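Probable amino acid aminotransferase (Mycobacterium tuberculosis, PDB 6Q1Q) is probably an amino acid aminotransferase of the class IV family, with two sheets in each chain and two chains in the assembly. Local coordinates at residues B[116-121]-B[254-259]; B[90-95]-B[110-115]; B[43-48]-B[285-290]; B[182-187]-B[213-218]. All coordinates share one frame; numbering follows the deposited sequence.

Contact 1 touches each of the other three. Its centre is about 14 Å from that of contact 2 and about 16 Å from those of contacts 3 and 4. M256 of contact 1 packs on P115 and A90 of contact 2, L258 on I287 of contact 3, and S254 on R187 of contact 4. Contacts 3 and 4 also meet, through A48 and T218. Contacts 2 and 4 do not touch; their nearest atoms are about 8 Å apart. Contact 2 belongs to the antiparallel sheet. Contact 4 joins two loops beside the mixed sheet, with a bound 1,2-ethanediol close to L215.

Contact 1: B[116-121]-B[254-259]; sequences ARVIGA and SSMTLA
In both V118 and T257 the first torsion sends a branch anti to the backbone N: CG1 in V118 (chi1 172°) and OG1 in T257 (chi1 163°). V118 CG1 then rests on T257 CA at 3.9 Å, and the two side chains meet at a slant. The other valine methyl, CG2, meets M256 SD at 3.9 Å, with the side chains crossing at about a right angle. On T257 the two branches part. OG1 faces A121 CB at 4.1 Å; this hydroxyl is buried and has no partner in the model. CG2 touches NH2 of R117 at 4.0 Å, at the edge of the guanidinium and near its plane. The arginine gets there through a bend at chi3. The loop holds its own shape: S254 OG donates to T257 O at 2.6 Å, and S254 N to L258 O at 3.1 Å. R117 also lies close to the like-charged R187. The segment 116-121 is part of helix 116-124, which follows strand 106-113 and precedes strand 126-132, and so joins the two sheets along the chain. The loop 254-259 leads from strand 249-253 into strand 259-265, and L258 and A259 pack on helix 275-286.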
loop_
_atom_site.group_PDB
_atom_site.type_symbol
_atom_site.label_atom_id
_atom_site.label_comp_id
_atom_site.label_asym_id
_atom_site.label_seq_id
_atom_site.Cartn_x
_atom_site.Cartn_y
_atom_site.Cartn_z
ATOM N N ALA B 116 23.708 -4.306 -2.638
ATOM C CA ALA B 116 24.949 -4.130 -1.890
ATOM C C ALA B 116 24.695 -3.827 -0.419
ATOM O O ALA B 116 25.558 -4.090 0.425
ATOM C CB ALA B 116 25.786 -3.018 -2.521
ATOM N N ARG B 117 23.532 -3.258 -0.094
ATOM C CA ARG B 117 23.201 -2.978 1.300
ATOM C C ARG B 117 23.193 -4.245 2.150
ATOM O O ARG B 117 23.501 -4.190 3.347
ATOM C CB ARG B 117 21.849 -2.263 1.370
ATOM C CG ARG B 117 21.148 -2.330 2.718
ATOM C CD ARG B 117 19.735 -1.775 2.634
ATOM N NE ARG B 117 18.906 -2.513 1.684
ATOM C CZ ARG B 117 18.240 -3.627 1.973
ATOM N NH1 ARG B 117 17.511 -4.224 1.040
ATOM N NH2 ARG B 117 18.307 -4.147 3.192
ATOM N N VAL B 118 22.882 -5.394 1.546
ATOM C CA VAL B 118 22.690 -6.618 2.317
ATOM C C VAL B 118 23.983 -7.065 2.990
ATOM O O VAL B 118 23.978 -7.464 4.161
ATOM C CB VAL B 118 22.113 -7.721 1.411
ATOM C CG1 VAL B 118 22.079 -9.054 2.143
ATOM C CG2 VAL B 118 20.721 -7.336 0.934
ATOM N N ILE B 119 25.113 -6.997 2.280
ATOM C CA ILE B 119 26.356 -7.511 2.850
ATOM C C ILE B 119 26.806 -6.654 4.028
ATOM O O ILE B 119 27.314 -7.172 5.030
ATOM C CB ILE B 119 27.449 -7.625 1.769
ATOM C CG1 ILE B 119 28.783 -8.053 2.392
ATOM C CG2 ILE B 119 27.610 -6.322 1.012
ATOM C CD1 ILE B 119 28.731 -9.383 3.127
ATOM N N GLY B 120 26.619 -5.336 3.939
ATOM C CA GLY B 120 26.959 -4.483 5.064
ATOM C C GLY B 120 26.077 -4.737 6.271
ATOM O O GLY B 120 26.550 -4.718 7.411
ATOM N N ALA B 121 24.786 -4.987 6.038
ATOM C CA ALA B 121 23.871 -5.245 7.145
ATOM C C ALA B 121 24.182 -6.572 7.827
ATOM O O ALA B 121 24.102 -6.678 9.055
ATOM C CB ALA B 121 22.427 -5.220 6.647
ATOM N N SER B 254 14.979 -11.104 8.192
ATOM C CA SER B 254 14.141 -11.192 7.005
ATOM C C SER B 254 14.719 -12.263 6.089
ATOM O O SER B 254 15.749 -12.874 6.385
ATOM C CB SER B 254 14.030 -9.836 6.302
ATOM O OG SER B 254 15.309 -9.273 6.089
ATOM N N SER B 255 14.049 -12.483 4.959
ATOM C CA SER B 255 14.383 -13.621 4.111
ATOM C C SER B 255 15.594 -13.354 3.221
ATOM O O SER B 255 16.400 -14.262 2.991
ATOM C CB SER B 255 13.171 -14.018 3.274
ATOM O OG SER B 255 12.176 -14.603 4.096
ATOM N N MET B 256 15.742 -12.135 2.697
ATOM C CA MET B 256 16.873 -11.863 1.813
ATOM C C MET B 256 18.093 -11.374 2.590
ATOM O O MET B 256 19.162 -11.987 2.525
ATOM C CB MET B 256 16.484 -10.837 0.745
ATOM C CG MET B 256 17.634 -10.488 -0.188
ATOM S SD MET B 256 17.561 -8.805 -0.825
ATOM C CE MET B 256 15.821 -8.651 -1.218
ATOM N N THR B 257 17.953 -10.275 3.325
ATOM C CA THR B 257 18.945 -9.916 4.332
ATOM C C THR B 257 18.607 -10.699 5.594
ATOM O O THR B 257 17.622 -10.402 6.278
ATOM C CB THR B 257 18.986 -8.407 4.576
ATOM O OG1 THR B 257 19.656 -8.137 5.815
ATOM C CG2 THR B 257 17.591 -7.798 4.592
ATOM N N LEU B 258 19.415 -11.716 5.891
ATOM C CA LEU B 258 19.020 -12.714 6.879
ATOM C C LEU B 258 18.950 -12.114 8.276
ATOM O O LEU B 258 17.879 -12.071 8.892
ATOM C CB LEU B 258 19.988 -13.898 6.837
ATOM C CG LEU B 258 20.147 -14.503 5.442
ATOM C CD1 LEU B 258 21.352 -15.423 5.382
ATOM C CD2 LEU B 258 18.877 -15.238 5.041
ATOM N N ALA B 259 20.078 -11.636 8.793
ATOM C CA ALA B 259 20.115 -11.048 10.124
ATOM C C ALA B 259 20.952 -9.781 10.096
ATOM O O ALA B 259 22.096 -9.798 9.632
ATOM C CB ALA B 259 20.685 -12.033 11.149
#

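Contact 2: B[90-95]-B[110-115]; sequences ALRLIY and MVSPVP
R92 and M110 form the closely packed part of this contact. R92 N donates to M110 O at 2.6 Å, and M110 N returns a bond to R92 O at 2.8 Å. Their side chains lie side by side and point the same way. The M110 chain bends at chi3 (43°), and its CE meets I94 CD1 at 3.6 Å. The R92 guanidinium makes a salt bridge with E100 of the second subunit, whose V27 packs on M110. R92 NE is buried with no partner in the model. Strands 89-96 and 106-113 form a beta hairpin in the antiparallel sheet; the axes of 90-95 and 110-113 run at 150°. A90 and S112 are the next hydrogen-bonded pair, with S112 N to A90 O at 2.8 Å and A90 N to S112 O at 3.0 Å. Between these pairs L91 and V111 face each other without such bonds, CB to CB 4.5 Å. They point to the opposite face, which helix 67-84 covers through T78 and W81. Past S112 the fit slackens. P113 and P115 are exposed and add little. V114 keeps a light touch, CG2 to A90 CB at 4.2 Å.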
loop_
_atom_site.group_PDB
_atom_site.type_symbol
_atom_site.label_atom_id
_atom_site.label_comp_id
_atom_site.label_asym_id
_atom_site.label_seq_id
_atom_site.Cartn_x
_atom_site.Cartn_y
_atom_site.Cartn_z
ATOM N N ALA B 90 18.297 -12.993 -5.245
ATOM C CA ALA B 90 17.067 -12.499 -4.640
ATOM C C ALA B 90 15.916 -12.908 -5.551
ATOM O O ALA B 90 15.754 -12.355 -6.643
ATOM C CB ALA B 90 17.116 -10.986 -4.452
ATOM N N LEU B 91 15.118 -13.869 -5.101
ATOM C CA LEU B 91 14.022 -14.417 -5.886
ATOM C C LEU B 91 12.709 -13.939 -5.285
ATOM O O LEU B 91 12.513 -14.025 -4.069
ATOM C CB LEU B 91 14.090 -15.947 -5.928
ATOM C CG LEU B 91 12.969 -16.722 -6.627
ATOM C CD1 LEU B 91 13.533 -17.988 -7.259
ATOM C CD2 LEU B 91 11.843 -17.076 -5.671
ATOM N N ARG B 92 11.818 -13.432 -6.132
ATOM C CA ARG B 92 10.530 -12.929 -5.680
ATOM C C ARG B 92 9.394 -13.587 -6.445
ATOM O O ARG B 92 9.500 -13.835 -7.649
ATOM C CB ARG B 92 10.441 -11.408 -5.843
ATOM C CG ARG B 92 11.065 -10.629 -4.703
ATOM C CD ARG B 92 10.977 -9.135 -4.936
ATOM N NE ARG B 92 11.880 -8.701 -5.997
ATOM C CZ ARG B 92 12.244 -7.439 -6.200
ATOM N NH1 ARG B 92 11.784 -6.478 -5.408
ATOM N NH2 ARG B 92 13.072 -7.139 -7.190
ATOM N N LEU B 93 8.310 -13.870 -5.729
ATOM C CA LEU B 93 7.075 -14.370 -6.312
ATOM C C LEU B 93 6.056 -13.241 -6.261
ATOM O O LEU B 93 5.781 -12.708 -5.185
ATOM C CB LEU B 93 6.562 -15.586 -5.541
ATOM C CG LEU B 93 7.620 -16.541 -4.984
ATOM C CD1 LEU B 93 7.005 -17.483 -3.964
ATOM C CD2 LEU B 93 8.259 -17.322 -6.112
ATOM N N ILE B 94 5.501 -12.876 -7.415
ATOM C CA ILE B 94 4.512 -11.808 -7.509
ATOM C C ILE B 94 3.192 -12.407 -7.971
ATOM O O ILE B 94 3.138 -13.086 -9.002
ATOM C CB ILE B 94 4.971 -10.669 -8.438
ATOM C CG1 ILE B 94 6.143 -9.921 -7.802
ATOM C CG2 ILE B 94 3.827 -9.715 -8.732
ATOM C CD1 ILE B 94 7.442 -10.077 -8.527
ATOM N N TYR B 95 2.133 -12.145 -7.206
ATOM C CA TYR B 95 0.816 -12.742 -7.425
ATOM C C TYR B 95 -0.203 -11.615 -7.291
ATOM O O TYR B 95 -0.571 -11.232 -6.176
ATOM C CB TYR B 95 0.564 -13.860 -6.422
ATOM C CG TYR B 95 -0.656 -14.719 -6.680
ATOM C CD1 TYR B 95 -0.983 -15.140 -7.964
ATOM C CD2 TYR B 95 -1.464 -15.137 -5.629
ATOM C CE1 TYR B 95 -2.095 -15.940 -8.193
ATOM C CE2 TYR B 95 -2.572 -15.930 -5.847
ATOM C CZ TYR B 95 -2.883 -16.331 -7.129
ATOM O OH TYR B 95 -3.987 -17.126 -7.343
ATOM N N MET B 110 10.624 -13.838 -10.246
ATOM C CA MET B 110 11.674 -12.902 -10.608
ATOM C C MET B 110 12.882 -13.151 -9.725
ATOM O O MET B 110 12.748 -13.242 -8.500
ATOM C CB MET B 110 11.205 -11.454 -10.455
ATOM C CG MET B 110 12.108 -10.442 -11.136
ATOM S SD MET B 110 11.282 -8.877 -11.483
ATOM C CE MET B 110 10.383 -8.618 -9.957
ATOM N N VAL B 111 14.053 -13.265 -10.340
ATOM C CA VAL B 111 15.312 -13.372 -9.616
ATOM C C VAL B 111 16.211 -12.234 -10.077
ATOM O O VAL B 111 16.355 -11.993 -11.282
ATOM C CB VAL B 111 15.980 -14.746 -9.823
ATOM C CG1 VAL B 111 16.113 -15.080 -11.304
ATOM C CG2 VAL B 111 17.328 -14.792 -9.122
ATOM N N SER B 112 16.784 -11.515 -9.117
ATOM C CA SER B 112 17.589 -10.335 -9.394
ATOM C C SER B 112 18.823 -10.362 -8.499
ATOM O O SER B 112 18.877 -11.161 -7.556
ATOM C CB SER B 112 16.761 -9.066 -9.173
ATOM O OG SER B 112 16.160 -9.061 -7.890
ATOM N N PRO B 113 19.833 -9.527 -8.753
ATOM C CA PRO B 113 20.999 -9.509 -7.862
ATOM C C PRO B 113 20.630 -9.044 -6.461
ATOM O O PRO B 113 19.662 -8.308 -6.255
ATOM C CB PRO B 113 21.954 -8.521 -8.543
ATOM C CG PRO B 113 21.519 -8.478 -9.960
ATOM C CD PRO B 113 20.039 -8.684 -9.944
ATOM N N VAL B 114 21.418 -9.492 -5.494
ATOM C CA VAL B 114 21.229 -9.078 -4.104
ATOM C C VAL B 114 21.836 -7.689 -3.919
ATOM O O VAL B 114 22.994 -7.473 -4.310
ATOM C CB VAL B 114 21.866 -10.088 -3.155
ATOM C CG1 VAL B 114 21.975 -9.510 -1.754
ATOM C CG2 VAL B 114 21.062 -11.379 -3.139
ATOM N N PRO B 115 21.097 -6.733 -3.353
ATOM C CA PRO B 115 21.622 -5.368 -3.231
ATOM C C PRO B 115 22.875 -5.317 -2.369
ATOM O O PRO B 115 23.090 -6.151 -1.488
ATOM C CB PRO B 115 20.465 -4.598 -2.583
ATOM C CG PRO B 115 19.249 -5.414 -2.877
ATOM C CD PRO B 115 19.704 -6.837 -2.891
#

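Contact 3: B[43-48]-B[285-290]; sequences ACLVEA and AAIVSD
A type I beta turn from A286 to S289, at the end of helix 275-286, packs against C44 and L45, which lead into helix 46-59. L45 is the N-cap residue of that helix. In the turn S289 N donates to A286 O at 3.1 Å. The S289 hydroxyl also bonds to this carbonyl, but its modelled distance is too short to be relied on. L45 lays its forked end over the turn. CD1 sits on I287 CA at 3.8 Å, and CD2 approaches A286 O at 3.5 Å. CG of L45 stands beside its own backbone N (chi1 -56°); chi2 near 180° extends CD1 over I287 CA, while CD2 branches toward A286 O. C44 comes in next to it. Its CB lies 3.2 Å from I287 O, and its SG touches I287 CD1 at 3.7 Å. I287 offers that methyl because CG1 lies between its N and carbonyl carbon (chi1 64°). D290 crosses L45 at a slant. OD2 is 3.3 Å from L45 CA, and OD1 is 3.8 Å from L45 CD2. OD1 is buried here and has no partner in the model. A carboxylate so near the first turn of a helix may be favoured by the N-terminal end of helix 46-59. L45 O accepts a bond from H49 ND1 of helix 46-59, and E47 makes a salt bridge to R71. Helix 218-229 lies against both segments, since L45 and A286 both pack on its A222. C44 and I287 also touch R39 of strand 31-39, and I287 touches L37.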
loop_
_atom_site.group_PDB
_atom_site.type_symbol
_atom_site.label_atom_id
_atom_site.label_comp_id
_atom_site.label_asym_id
_atom_site.label_seq_id
_atom_site.Cartn_x
_atom_site.Cartn_y
_atom_site.Cartn_z
ATOM N N ALA B 43 16.990 -22.285 -3.846
ATOM C CA ALA B 43 16.279 -21.290 -3.058
ATOM C C ALA B 43 15.993 -21.828 -1.661
ATOM O O ALA B 43 15.716 -23.017 -1.480
ATOM C CB ALA B 43 14.978 -20.891 -3.751
ATOM N N CYS B 44 16.067 -20.945 -0.671
ATOM C CA CYS B 44 15.985 -21.339 0.729
ATOM C C CYS B 44 14.536 -21.358 1.200
ATOM O O CYS B 44 13.774 -20.425 0.924
ATOM C CB CYS B 44 16.804 -20.381 1.592
ATOM S SG CYS B 44 18.569 -20.358 1.203
ATOM N N LEU B 45 14.167 -22.421 1.920
ATOM C CA LEU B 45 12.863 -22.531 2.577
ATOM C C LEU B 45 11.716 -22.279 1.598
ATOM O O LEU B 45 10.808 -21.485 1.855
ATOM C CB LEU B 45 12.784 -21.576 3.770
ATOM C CG LEU B 45 13.876 -21.716 4.835
ATOM C CD1 LEU B 45 13.876 -20.513 5.765
ATOM C CD2 LEU B 45 13.701 -23.002 5.626
ATOM N N VAL B 46 11.760 -22.979 0.462
ATOM C CA VAL B 46 10.793 -22.730 -0.607
ATOM C C VAL B 46 9.375 -23.031 -0.134
ATOM O O VAL B 46 8.452 -22.232 -0.334
ATOM C CB VAL B 46 11.152 -23.550 -1.859
ATOM C CG1 VAL B 46 10.101 -23.354 -2.938
ATOM C CG2 VAL B 46 12.528 -23.163 -2.373
ATOM N N GLU B 47 9.180 -24.187 0.504
ATOM C CA GLU B 47 7.836 -24.599 0.897
ATOM C C GLU B 47 7.233 -23.650 1.921
ATOM O O GLU B 47 6.066 -23.262 1.801
ATOM C CB GLU B 47 7.864 -26.024 1.441
ATOM C CG GLU B 47 8.194 -27.051 0.387
ATOM C CD GLU B 47 7.299 -26.940 -0.837
ATOM O OE1 GLU B 47 6.060 -26.894 -0.666
ATOM O OE2 GLU B 47 7.831 -26.907 -1.967
ATOM N N ALA B 48 8.011 -23.259 2.931
ATOM C CA ALA B 48 7.492 -22.358 3.952
ATOM C C ALA B 48 7.111 -21.001 3.369
ATOM O O ALA B 48 6.159 -20.369 3.842
ATOM C CB ALA B 48 8.516 -22.194 5.075
ATOM N N ALA B 285 21.996 -21.680 9.563
ATOM C CA ALA B 285 21.502 -23.050 9.623
ATOM C C ALA B 285 19.994 -23.139 9.428
ATOM O O ALA B 285 19.500 -24.189 9.002
ATOM C CB ALA B 285 21.885 -23.689 10.958
ATOM N N ALA B 286 19.253 -22.072 9.725
ATOM C CA ALA B 286 17.800 -22.127 9.611
ATOM C C ALA B 286 17.353 -22.147 8.154
ATOM O O ALA B 286 16.409 -22.863 7.799
ATOM C CB ALA B 286 17.169 -20.951 10.353
ATOM N N ILE B 287 18.016 -21.369 7.291
ATOM C CA ILE B 287 17.563 -21.235 5.907
ATOM C C ILE B 287 17.943 -22.422 5.041
ATOM O O ILE B 287 17.562 -22.463 3.864
ATOM C CB ILE B 287 18.115 -19.942 5.274
ATOM C CG1 ILE B 287 19.639 -19.998 5.184
ATOM C CG2 ILE B 287 17.668 -18.730 6.070
ATOM C CD1 ILE B 287 20.231 -18.962 4.251
ATOM N N VAL B 288 18.683 -23.387 5.579
ATOM C CA VAL B 288 18.910 -24.660 4.909
ATOM C C VAL B 288 18.404 -25.826 5.756
ATOM O O VAL B 288 18.745 -26.974 5.501
ATOM C CB VAL B 288 20.395 -24.837 4.537
ATOM C CG1 VAL B 288 20.822 -23.772 3.539
ATOM C CG2 VAL B 288 21.263 -24.779 5.783
ATOM N N SER B 289 17.580 -25.535 6.765
ATOM C CA SER B 289 17.072 -26.565 7.662
ATOM C C SER B 289 16.093 -27.517 6.990
ATOM O O SER B 289 15.767 -28.554 7.576
ATOM C CB SER B 289 16.409 -25.914 8.876
ATOM O OG SER B 289 15.484 -24.920 8.473
ATOM N N ASP B 290 15.612 -27.197 5.791
ATOM C CA ASP B 290 14.666 -28.045 5.078
ATOM C C ASP B 290 15.333 -28.935 4.039
ATOM O O ASP B 290 14.646 -29.738 3.400
ATOM C CB ASP B 290 13.590 -27.187 4.407
ATOM C CG ASP B 290 14.171 -26.168 3.446
ATOM O OD1 ASP B 290 15.352 -25.795 3.611
ATOM O OD2 ASP B 290 13.446 -25.743 2.521
#

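Contact 4: B[182-187]-B[213-218]; sequences VLEGPR and PILRGT
E184 reaches along I214 to the backbone of L215. Its CG lies between the backbone N and carbonyl carbon (chi1 65°), and the chain beyond is extended. This carries the carboxylate to L215 N, which donates to E184 OE1 at 2.9 Å with an angle of 167° at the hydrogen. The N-H comes from above the carboxylate plane, 38° out of it. E184 and I214 slide past each other in opposite directions, and E184 CG lies 4.0 Å from I214 CG2. The aliphatic part of the glutamate is thus packed while one of its oxygens is bonded. I214 has CG2 beside its own N and CG1 between N and carbonyl carbon. CG2 faces L183, 3.5 Å from its O and 3.9 Å from its CB. The L183 and P213 side chains cross at a slant, L183 CD2 to P213 CD 4.2 Å. L215 CB lies against E184 OE1 at 3.7 Å, and the L215 side chain is near a bound 1,2-ethanediol. The contact joins two loops of the part built on the mixed sheet. L183 and E184 bond through their backbones to F175 of strand 172-176, while I214 O accepts from S149 OG. G217 is at the N-cap position of helix 218-229, where T218 packs on A48 and H49 of helix 46-59. At the far end of the other loop, P186 packs on helix 156-167.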
loop_
_atom_site.group_PDB
_atom_site.type_symbol
_atom_site.label_atom_id
_atom_site.label_comp_id
_atom_site.label_asym_id
_atom_site.label_seq_id
_atom_site.Cartn_x
_atom_site.Cartn_y
_atom_site.Cartn_z
ATOM N N VAL B 182 6.535 -3.190 21.132
ATOM C CA VAL B 182 7.288 -3.368 19.897
ATOM C C VAL B 182 6.491 -4.233 18.932
ATOM O O VAL B 182 5.946 -5.279 19.310
ATOM C CB VAL B 182 8.666 -3.978 20.197
ATOM C CG1 VAL B 182 9.388 -4.331 18.904
ATOM C CG2 VAL B 182 9.494 -3.019 21.032
ATOM N N LEU B 183 6.424 -3.799 17.673
ATOM C CA LEU B 183 5.642 -4.481 16.650
ATOM C C LEU B 183 6.543 -5.205 15.652
ATOM O O LEU B 183 6.668 -6.429 15.717
ATOM C CB LEU B 183 4.723 -3.489 15.937
ATOM C CG LEU B 183 3.587 -2.912 16.780
ATOM C CD1 LEU B 183 2.888 -1.787 16.038
ATOM C CD2 LEU B 183 2.603 -4.002 17.157
ATOM N N GLU B 184 7.179 -4.486 14.739
ATOM C CA GLU B 184 7.918 -5.115 13.648
ATOM C C GLU B 184 8.763 -4.047 12.964
ATOM O O GLU B 184 8.759 -2.876 13.354
ATOM C CB GLU B 184 6.962 -5.782 12.656
ATOM C CG GLU B 184 6.062 -4.783 11.937
ATOM C CD GLU B 184 5.082 -5.435 10.977
ATOM O OE1 GLU B 184 5.364 -6.557 10.503
ATOM O OE2 GLU B 184 4.026 -4.823 10.699
ATOM N N GLY B 185 9.503 -4.467 11.943
ATOM C CA GLY B 185 10.195 -3.541 11.080
ATOM C C GLY B 185 9.451 -3.376 9.771
ATOM O O GLY B 185 8.614 -4.205 9.400
ATOM N N PRO B 186 9.729 -2.289 9.050
ATOM C CA PRO B 186 9.089 -2.105 7.737
ATOM C C PRO B 186 9.410 -3.215 6.751
ATOM O O PRO B 186 8.631 -3.447 5.817
ATOM C CB PRO B 186 9.640 -0.752 7.260
ATOM C CG PRO B 186 10.850 -0.491 8.119
ATOM C CD PRO B 186 10.561 -1.135 9.431
ATOM N N ARG B 187 10.542 -3.907 6.927
ATOM C CA ARG B 187 10.914 -5.001 6.037
ATOM C C ARG B 187 11.502 -6.192 6.788
ATOM O O ARG B 187 12.146 -7.045 6.163
ATOM C CB ARG B 187 11.929 -4.519 4.990
ATOM C CG ARG B 187 13.015 -3.627 5.579
ATOM C CD ARG B 187 14.140 -3.340 4.600
ATOM N NE ARG B 187 15.109 -2.411 5.174
ATOM C CZ ARG B 187 15.906 -1.624 4.460
ATOM N NH1 ARG B 187 15.855 -1.655 3.135
ATOM N NH2 ARG B 187 16.756 -0.806 5.068
ATOM N N PRO B 213 -0.747 -6.882 15.035
ATOM C CA PRO B 213 -0.897 -6.509 13.622
ATOM C C PRO B 213 0.438 -6.450 12.900
ATOM O O PRO B 213 0.880 -5.374 12.486
ATOM C CB PRO B 213 -1.553 -5.127 13.694
ATOM C CG PRO B 213 -1.070 -4.569 14.988
ATOM C CD PRO B 213 -1.018 -5.739 15.930
ATOM N N ILE B 214 1.097 -7.598 12.750
ATOM C CA ILE B 214 2.434 -7.665 12.180
ATOM C C ILE B 214 2.472 -8.792 11.159
ATOM O O ILE B 214 1.541 -9.587 11.040
ATOM C CB ILE B 214 3.518 -7.893 13.254
ATOM C CG1 ILE B 214 3.323 -9.257 13.916
ATOM C CG2 ILE B 214 3.493 -6.793 14.299
ATOM C CD1 ILE B 214 4.403 -9.607 14.924
ATOM N N LEU B 215 3.576 -8.859 10.426
ATOM C CA LEU B 215 3.780 -9.933 9.467
ATOM C C LEU B 215 4.560 -11.043 10.148
ATOM O O LEU B 215 5.571 -10.786 10.803
ATOM C CB LEU B 215 4.544 -9.427 8.239
ATOM C CG LEU B 215 3.801 -8.549 7.234
ATOM C CD1 LEU B 215 4.755 -8.018 6.178
ATOM C CD2 LEU B 215 2.693 -9.355 6.575
ATOM N N ARG B 216 4.098 -12.281 9.986
ATOM C CA ARG B 216 4.812 -13.416 10.558
ATOM C C ARG B 216 6.026 -13.757 9.708
ATOM O O ARG B 216 5.947 -13.817 8.475
ATOM C CB ARG B 216 3.893 -14.622 10.704
ATOM C CG ARG B 216 3.041 -14.584 11.947
ATOM C CD ARG B 216 1.965 -15.632 11.824
ATOM N NE ARG B 216 1.042 -15.688 12.966
ATOM C CZ ARG B 216 1.337 -16.261 14.139
ATOM N NH1 ARG B 216 0.470 -16.291 15.143
ATOM N NH2 ARG B 216 2.524 -16.795 14.335
ATOM N N GLY B 217 7.144 -13.989 10.379
ATOM C CA GLY B 217 8.415 -14.199 9.730
ATOM C C GLY B 217 8.782 -15.631 9.417
ATOM O O GLY B 217 8.947 -16.454 10.323
ATOM N N THR B 218 8.904 -15.939 8.126
ATOM C CA THR B 218 9.331 -17.273 7.724
ATOM C C THR B 218 10.725 -17.581 8.255
ATOM O O THR B 218 10.974 -18.675 8.773
ATOM C CB THR B 218 9.303 -17.398 6.201
ATOM O OG1 THR B 218 8.057 -16.896 5.697
ATOM C CG2 THR B 218 9.475 -18.844 5.779
#